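Local structure of eukaryotic Translation Initiation 4E (Schistosoma mansoni, 3HXI) at residues I88-L99 / I155-Y166. The protein binds the 7-methylguanosine cap of messenger RNA, probably in translation initiation under the control of inhibitory 4E-BP proteins. Sequence-based numbering, arbitrary orientation.
Sequences INVTARQDVDFL and IKERLELEDTIY
I88 and L161 cross at about a right angle in the closely packed apolar part of the contact. With CG1 of I88 anti to the carbonyl carbon (chi1 -63°), its longer branch reaches the end of helix 145-159: I88 CD1 meets L159 CD2 at 3.7 Å and touches I155 CG2. L161 uses both methyls, CD1 packing on I88 CG1 at 3.8 Å and CD2 facing L99 CD2 at 3.9 Å. In the eIF4E fold, a curved antiparallel sheet backed by long helices, I88 lies near the end of strand 84-89, L99 in helix 96-108, and helix 145-159, packed against both, ends in a Schellman motif with E160 at positive phi. The outer side is looser and wetter. One water bridges N89 N and T164 O; a second donates to N89 O and D163 OD2. A third donates to L159 O, which also faces the F98 ring edge, 3.9 Å from CE2. Q94 OE1 takes a nearly straight bond from T91 N (2.7 Å, 171°), restraining the amide while NE2 rests against L161 CD2. R93 NH2 and E162 OE1 stay 4.3 Å apart, the oxygen well out of the guanidinium plane; any attraction is probably electrostatic.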
ATOM      1  N   ILE A  88       1.777  -8.605   3.664  1.00 16.27           N
ATOM      2  CA  ILE A  88       0.568  -9.425   3.809  1.00 17.13           C
ATOM      3  C   ILE A  88       0.604 -10.503   2.733  1.00 16.98           C
ATOM      4  O   ILE A  88       0.634 -10.181   1.546  1.00 16.85           O
ATOM      5  CB  ILE A  88      -0.717  -8.595   3.576  1.00 17.24           C
ATOM      6  CG1 ILE A  88      -0.862  -7.478   4.621  1.00 17.91           C
ATOM      7  CG2 ILE A  88      -1.978  -9.517   3.606  1.00 17.76           C
ATOM      8  CD1 ILE A  88      -1.648  -6.280   4.092  1.00 18.51           C
ATOM      9  N   ASN A  89       0.621 -11.771   3.151  1.00 17.88           N
ATOM     10  CA  ASN A  89       0.597 -12.876   2.218  1.00 18.23           C
ATOM     11  C   ASN A  89      -0.831 -13.300   1.985  1.00 18.44           C
ATOM     12  O   ASN A  89      -1.521 -13.773   2.902  1.00 18.39           O
ATOM     13  CB  ASN A  89       1.425 -14.049   2.725  1.00 19.61           C
ATOM     14  CG  ASN A  89       2.906 -13.730   2.783  1.00 19.95           C
ATOM     15  OD1 ASN A  89       3.450 -13.097   1.879  1.00 20.01           O
ATOM     16  ND2 ASN A  89       3.560 -14.164   3.847  1.00 21.26           N
ATOM     17  N   VAL A  90      -1.273 -13.113   0.753  1.00 18.26           N
ATOM     18  CA  VAL A  90      -2.651 -13.392   0.361  1.00 18.65           C
ATOM     19  C   VAL A  90      -2.867 -14.892   0.320  1.00 20.21           C
ATOM     20  O   VAL A  90      -2.013 -15.627  -0.183  1.00 20.59           O
ATOM     21  CB  VAL A  90      -2.948 -12.791  -1.028  1.00 19.03           C
ATOM     22  CG1 VAL A  90      -4.333 -13.209  -1.540  1.00 17.92           C
ATOM     23  CG2 VAL A  90      -2.816 -11.285  -0.975  1.00 18.57           C
ATOM     24  N   THR A  91      -3.995 -15.334   0.882  1.00 21.04           N
ATOM     25  CA  THR A  91      -4.407 -16.730   0.813  1.00 21.88           C
ATOM     26  C   THR A  91      -5.418 -16.963  -0.325  1.00 21.84           C
ATOM     27  O   THR A  91      -6.099 -16.033  -0.798  1.00 20.63           O
ATOM     28  CB  THR A  91      -4.976 -17.224   2.162  1.00 23.09           C
ATOM     29  OG1 THR A  91      -6.228 -16.583   2.440  1.00 23.20           O
ATOM     30  CG2 THR A  91      -3.996 -16.936   3.310  1.00 24.41           C
ATOM     31  N   ALA A  92      -5.513 -18.222  -0.756  1.00 22.37           N
ATOM     32  CA  ALA A  92      -6.409 -18.591  -1.856  1.00 22.35           C
ATOM     33  C   ALA A  92      -7.862 -18.172  -1.633  1.00 21.31           C
ATOM     34  O   ALA A  92      -8.548 -17.849  -2.582  1.00 20.59           O
ATOM     35  CB  ALA A  92      -6.327 -20.088  -2.158  1.00 21.60           C
ATOM     36  N   ARG A  93      -8.338 -18.164  -0.387  1.00 20.38           N
ATOM     37  CA  ARG A  93      -9.754 -17.848  -0.139  1.00 21.24           C
ATOM     38  C   ARG A  93     -10.067 -16.355  -0.189  1.00 19.40           C
ATOM     39  O   ARG A  93     -11.224 -15.975  -0.285  1.00 18.53           O
ATOM     40  CB  ARG A  93     -10.217 -18.426   1.211  1.00 21.11           C
ATOM     41  CG  ARG A  93      -9.941 -17.533   2.399  1.00 22.60           C
ATOM     42  CD  ARG A  93     -10.740 -17.939   3.638  1.00 26.46           C
ATOM     43  NE  ARG A  93      -9.910 -18.699   4.570  1.00 34.65           N
ATOM     44  CZ  ARG A  93     -10.317 -19.190   5.745  1.00 38.32           C
ATOM     45  NH1 ARG A  93     -11.566 -19.007   6.172  1.00 39.34           N
ATOM     46  NH2 ARG A  93      -9.466 -19.884   6.500  1.00 39.47           N
ATOM     47  N   GLN A  94      -9.037 -15.504  -0.112  1.00 18.46           N
ATOM     48  CA  GLN A  94      -9.265 -14.051   0.012  1.00 18.50           C
ATOM     49  C   GLN A  94      -9.523 -13.382  -1.331  1.00 18.15           C
ATOM     50  O   GLN A  94      -8.907 -13.751  -2.317  1.00 19.12           O
ATOM     51  CB  GLN A  94      -8.038 -13.400   0.647  1.00 16.99           C
ATOM     52  CG  GLN A  94      -7.860 -13.742   2.085  1.00 19.12           C
ATOM     53  CD  GLN A  94      -6.572 -13.161   2.637  1.00 18.73           C
ATOM     54  OE1 GLN A  94      -5.483 -13.359   2.072  1.00 22.34           O
ATOM     55  NE2 GLN A  94      -6.691 -12.418   3.715  1.00 21.84           N
ATOM     56  N   ASP A  95     -10.426 -12.398  -1.364  1.00 18.11           N
ATOM     57  CA  ASP A  95     -10.653 -11.591  -2.565  1.00 17.71           C
ATOM     58  C   ASP A  95      -9.651 -10.430  -2.594  1.00 17.22           C
ATOM     59  O   ASP A  95      -9.698  -9.574  -1.717  1.00 16.36           O
ATOM     60  CB  ASP A  95     -12.083 -11.035  -2.534  1.00 18.41           C
ATOM     61  CG  ASP A  95     -12.409 -10.181  -3.733  1.00 22.34           C
ATOM     62  OD1 ASP A  95     -11.621 -10.136  -4.713  1.00 27.73           O
ATOM     63  OD2 ASP A  95     -13.476  -9.552  -3.695  1.00 30.94           O
ATOM     64  N   VAL A  96      -8.789 -10.383  -3.606  1.00 16.75           N
ATOM     65  CA  VAL A  96      -7.753  -9.330  -3.672  1.00 17.78           C
ATOM     66  C   VAL A  96      -8.360  -7.960  -3.989  1.00 18.40           C
ATOM     67  O   VAL A  96      -7.777  -6.930  -3.658  1.00 17.65           O
ATOM     68  CB  VAL A  96      -6.569  -9.662  -4.624  1.00 17.78           C
ATOM     69  CG1 VAL A  96      -5.712 -10.777  -4.041  1.00 17.25           C
ATOM     70  CG2 VAL A  96      -7.026 -10.046  -6.051  1.00 16.92           C
ATOM     71  N   ASP A  97      -9.524  -7.953  -4.651  1.00 19.02           N
ATOM     72  CA  ASP A  97     -10.241  -6.693  -4.902  1.00 18.78           C
ATOM     73  C   ASP A  97     -10.660  -6.036  -3.585  1.00 18.45           C
ATOM     74  O   ASP A  97     -10.463  -4.839  -3.409  1.00 17.42           O
ATOM     75  CB  ASP A  97     -11.483  -6.931  -5.753  1.00 20.01           C
ATOM     76  CG  ASP A  97     -11.163  -7.232  -7.206  1.00 23.69           C
ATOM     77  OD1 ASP A  97     -10.021  -6.991  -7.653  1.00 23.44           O
ATOM     78  OD2 ASP A  97     -12.086  -7.703  -7.911  1.00 25.71           O
ATOM     79  N   PHE A  98     -11.239  -6.834  -2.674  1.00 17.35           N
ATOM     80  CA  PHE A  98     -11.616  -6.398  -1.311  1.00 17.08           C
ATOM     81  C   PHE A  98     -10.377  -5.928  -0.540  1.00 17.13           C
ATOM     82  O   PHE A  98     -10.371  -4.825   0.035  1.00 17.03           O
ATOM     83  CB  PHE A  98     -12.335  -7.545  -0.565  1.00 16.93           C
ATOM     84  CG  PHE A  98     -12.638  -7.247   0.879  1.00 16.92           C
ATOM     85  CD1 PHE A  98     -13.778  -6.505   1.228  1.00 19.42           C
ATOM     86  CD2 PHE A  98     -11.788  -7.700   1.889  1.00 19.76           C
ATOM     87  CE1 PHE A  98     -14.056  -6.214   2.575  1.00 18.84           C
ATOM     88  CE2 PHE A  98     -12.053  -7.427   3.237  1.00 17.60           C
ATOM     89  CZ  PHE A  98     -13.185  -6.682   3.587  1.00 17.77           C
ATOM     90  N   LEU A  99      -9.333  -6.752  -0.525  1.00 16.48           N
ATOM     91  CA  LEU A  99      -8.103  -6.405   0.211  1.00 16.71           C
ATOM     92  C   LEU A  99      -7.532  -5.063  -0.249  1.00 16.12           C
ATOM     93  O   LEU A  99      -7.205  -4.207   0.570  1.00 15.56           O
ATOM     94  CB  LEU A  99      -7.016  -7.478   0.033  1.00 15.75           C
ATOM     95  CG  LEU A  99      -7.251  -8.839   0.699  1.00 17.28           C
ATOM     96  CD1 LEU A  99      -6.075  -9.770   0.409  1.00 17.31           C
ATOM     97  CD2 LEU A  99      -7.459  -8.699   2.222  1.00 16.41           C
ATOM     98  N   ILE A 155      -4.358  -2.384  10.095  1.00 17.54           N
ATOM     99  CA  ILE A 155      -4.387  -3.041   8.773  1.00 17.80           C
ATOM    100  C   ILE A 155      -5.108  -4.391   8.885  1.00 18.07           C
ATOM    101  O   ILE A 155      -5.969  -4.723   8.047  1.00 17.10           O
ATOM    102  CB  ILE A 155      -2.961  -3.250   8.210  1.00 17.90           C
ATOM    103  CG1 ILE A 155      -2.317  -1.918   7.816  1.00 17.01           C
ATOM    104  CG2 ILE A 155      -2.956  -4.165   6.959  1.00 19.00           C
ATOM    105  CD1 ILE A 155      -0.825  -2.047   7.387  1.00 18.07           C
ATOM    106  N   LYS A 156      -4.753  -5.177   9.906  1.00 17.89           N
ATOM    107  CA  LYS A 156      -5.336  -6.514  10.069  1.00 20.22           C
ATOM    108  C   LYS A 156      -6.828  -6.416  10.300  1.00 20.75           C
ATOM    109  O   LYS A 156      -7.606  -7.212   9.760  1.00 22.43           O
ATOM    110  CB  LYS A 156      -4.695  -7.297  11.223  1.00 21.76           C
ATOM    111  CG  LYS A 156      -3.226  -7.572  11.045  1.00 23.32           C
ATOM    112  CD  LYS A 156      -2.769  -8.773  11.869  1.00 30.05           C
ATOM    113  CE  LYS A 156      -3.090 -10.094  11.174  1.00 32.62           C
ATOM    114  NZ  LYS A 156      -2.947 -11.214  12.137  1.00 34.21           N
ATOM    115  N   GLU A 157      -7.228  -5.427  11.094  1.00 20.65           N
ATOM    116  CA  GLU A 157      -8.649  -5.207  11.381  1.00 21.00           C
ATOM    117  C   GLU A 157      -9.390  -4.879  10.104  1.00 20.00           C
ATOM    118  O   GLU A 157     -10.364  -5.540   9.768  1.00 19.49           O
ATOM    119  CB  GLU A 157      -8.831  -4.096  12.404  1.00 21.03           C
ATOM    120  CG  GLU A 157      -8.423  -4.504  13.810  1.00 26.97           C
ATOM    121  CD  GLU A 157      -8.277  -3.326  14.765  1.00 32.64           C
ATOM    122  OE1 GLU A 157      -8.396  -2.160  14.318  1.00 33.36           O
ATOM    123  OE2 GLU A 157      -8.031  -3.567  15.970  1.00 36.33           O
ATOM    124  N   ARG A 158      -8.892  -3.894   9.364  1.00 19.32           N
ATOM    125  CA  ARG A 158      -9.617  -3.397   8.207  1.00 19.75           C
ATOM    126  C   ARG A 158      -9.643  -4.416   7.074  1.00 19.30           C
ATOM    127  O   ARG A 158     -10.634  -4.513   6.346  1.00 19.89           O
ATOM    128  CB  ARG A 158      -9.053  -2.053   7.722  1.00 19.36           C
ATOM    129  CG  ARG A 158      -9.303  -0.887   8.665  1.00 21.37           C
ATOM    130  CD  ARG A 158     -10.770  -0.438   8.713  1.00 24.31           C
ATOM    131  NE  ARG A 158     -10.881   0.732   9.589  1.00 28.24           N
ATOM    132  CZ  ARG A 158     -10.962   0.700  10.927  1.00 28.89           C
ATOM    133  NH1 ARG A 158     -10.973  -0.451  11.599  1.00 27.37           N
ATOM    134  NH2 ARG A 158     -11.029   1.837  11.603  1.00 30.66           N
ATOM    135  N   LEU A 159      -8.564  -5.188   6.948  1.00 18.73           N
ATOM    136  CA  LEU A 159      -8.476  -6.209   5.903  1.00 18.18           C
ATOM    137  C   LEU A 159      -9.017  -7.568   6.337  1.00 18.60           C
ATOM    138  O   LEU A 159      -9.087  -8.492   5.528  1.00 17.82           O
ATOM    139  CB  LEU A 159      -7.064  -6.299   5.352  1.00 18.57           C
ATOM    140  CG  LEU A 159      -6.678  -5.268   4.286  1.00 17.85           C
ATOM    141  CD1 LEU A 159      -6.899  -3.799   4.733  1.00 21.55           C
ATOM    142  CD2 LEU A 159      -5.231  -5.482   3.891  1.00 17.05           C
ATOM    143  N   GLU A 160      -9.432  -7.657   7.609  1.00 19.62           N
ATOM    144  CA  GLU A 160     -10.011  -8.875   8.185  1.00 21.46           C
ATOM    145  C   GLU A 160      -9.041 -10.049   7.995  1.00 21.80           C
ATOM    146  O   GLU A 160      -9.421 -11.144   7.563  1.00 21.19           O
ATOM    147  CB  GLU A 160     -11.404  -9.171   7.591  1.00 21.26           C
ATOM    148  CG  GLU A 160     -12.366  -7.968   7.654  1.00 22.98           C
ATOM    149  CD  GLU A 160     -13.798  -8.293   7.237  1.00 25.87           C
ATOM    150  OE1 GLU A 160     -14.068  -9.414   6.766  1.00 30.21           O
ATOM    151  OE2 GLU A 160     -14.672  -7.412   7.392  1.00 31.33           O
ATOM    152  N   LEU A 161      -7.775  -9.789   8.319  1.00 21.95           N
ATOM    153  CA  LEU A 161      -6.704 -10.757   8.135  1.00 23.23           C
ATOM    154  C   LEU A 161      -6.579 -11.712   9.304  1.00 24.19           C
ATOM    155  O   LEU A 161      -6.696 -11.322  10.463  1.00 23.49           O
ATOM    156  CB  LEU A 161      -5.360 -10.058   7.945  1.00 23.09           C
ATOM    157  CG  LEU A 161      -5.206  -9.038   6.826  1.00 22.39           C
ATOM    158  CD1 LEU A 161      -3.776  -8.499   6.824  1.00 23.87           C
ATOM    159  CD2 LEU A 161      -5.544  -9.627   5.448  1.00 26.23           C
ATOM    160  N   GLU A 162      -6.296 -12.965   8.976  1.00 25.60           N
ATOM    161  CA  GLU A 162      -6.151 -13.991   9.989  1.00 27.44           C
ATOM    162  C   GLU A 162      -4.697 -14.402  10.175  1.00 26.22           C
ATOM    163  O   GLU A 162      -4.223 -14.514  11.306  1.00 27.46           O
ATOM    164  CB  GLU A 162      -7.070 -15.170   9.658  1.00 27.62           C
ATOM    165  CG  GLU A 162      -8.497 -14.898  10.154  1.00 34.58           C
ATOM    166  CD  GLU A 162      -9.518 -15.861   9.612  1.00 40.32           C
ATOM    167  OE1 GLU A 162      -9.290 -17.087   9.700  1.00 44.00           O
ATOM    168  OE2 GLU A 162     -10.557 -15.390   9.100  1.00 43.68           O
ATOM    169  N   ASP A 163      -3.990 -14.585   9.067  1.00 24.68           N
ATOM    170  CA  ASP A 163      -2.606 -15.009   9.097  1.00 23.75           C
ATOM    171  C   ASP A 163      -1.700 -13.885   9.579  1.00 23.03           C
ATOM    172  O   ASP A 163      -2.034 -12.694   9.442  1.00 21.96           O
ATOM    173  CB  ASP A 163      -2.155 -15.478   7.718  1.00 24.27           C
ATOM    174  CG  ASP A 163      -2.847 -16.739   7.283  1.00 25.50           C
ATOM    175  OD1 ASP A 163      -3.677 -17.243   8.051  1.00 29.02           O
ATOM    176  OD2 ASP A 163      -2.544 -17.238   6.195  1.00 27.80           O
ATOM    177  N   THR A 164      -0.553 -14.289  10.117  1.00 20.97           N
ATOM    178  CA  THR A 164       0.453 -13.367  10.614  1.00 21.24           C
ATOM    179  C   THR A 164       0.946 -12.436   9.520  1.00 19.86           C
ATOM    180  O   THR A 164       1.239 -12.878   8.384  1.00 18.27           O
ATOM    181  CB  THR A 164       1.665 -14.141  11.167  1.00 22.09           C
ATOM    182  OG1 THR A 164       1.224 -14.985  12.227  1.00 25.64           O
ATOM    183  CG2 THR A 164       2.752 -13.187  11.680  1.00 22.23           C
ATOM    184  N   ILE A 165       1.038 -11.160   9.863  1.00 18.32           N
ATOM    185  CA  ILE A 165       1.691 -10.174   8.988  1.00 18.37           C
ATOM    186  C   ILE A 165       3.077  -9.802   9.530  1.00 18.86           C
ATOM    187  O   ILE A 165       3.289  -9.826  10.734  1.00 18.46           O
ATOM    188  CB  ILE A 165       0.818  -8.918   8.754  1.00 18.75           C
ATOM    189  CG1 ILE A 165       0.519  -8.152  10.057  1.00 17.81           C
ATOM    190  CG2 ILE A 165      -0.482  -9.295   8.024  1.00 18.52           C
ATOM    191  CD1 ILE A 165      -0.096  -6.760   9.808  1.00 18.26           C
ATOM    192  N   TYR A 166       3.978  -9.421   8.626  1.00 18.31           N
ATOM    193  CA  TYR A 166       5.411  -9.296   8.901  1.00 18.71           C
ATOM    194  C   TYR A 166       5.928  -7.901   8.580  1.00 17.89           C
ATOM    195  O   TYR A 166       5.663  -7.367   7.494  1.00 17.75           O
ATOM    196  CB  TYR A 166       6.191 -10.315   8.064  1.00 18.75           C
ATOM    197  CG  TYR A 166       5.732 -11.750   8.293  1.00 19.98           C
ATOM    198  CD1 TYR A 166       6.165 -12.476   9.418  1.00 22.08           C
ATOM    199  CD2 TYR A 166       4.844 -12.369   7.400  1.00 21.00           C
ATOM    200  CE1 TYR A 166       5.736 -13.796   9.632  1.00 22.71           C
ATOM    201  CE2 TYR A 166       4.411 -13.683   7.608  1.00 22.31           C
ATOM    202  CZ  TYR A 166       4.856 -14.382   8.723  1.00 21.86           C
ATOM    203  OH  TYR A 166       4.422 -15.668   8.909  1.00 23.60           O
TER
HETATM  204  O   HOH W   1       0.216 -12.359   5.916  1.00 27.85           O
HETATM  205  O   HOH W   2      -0.870 -15.770   4.715  1.00 28.24           O
HETATM  206  O   HOH W   3      -9.672 -10.684   4.015  1.00 22.28           O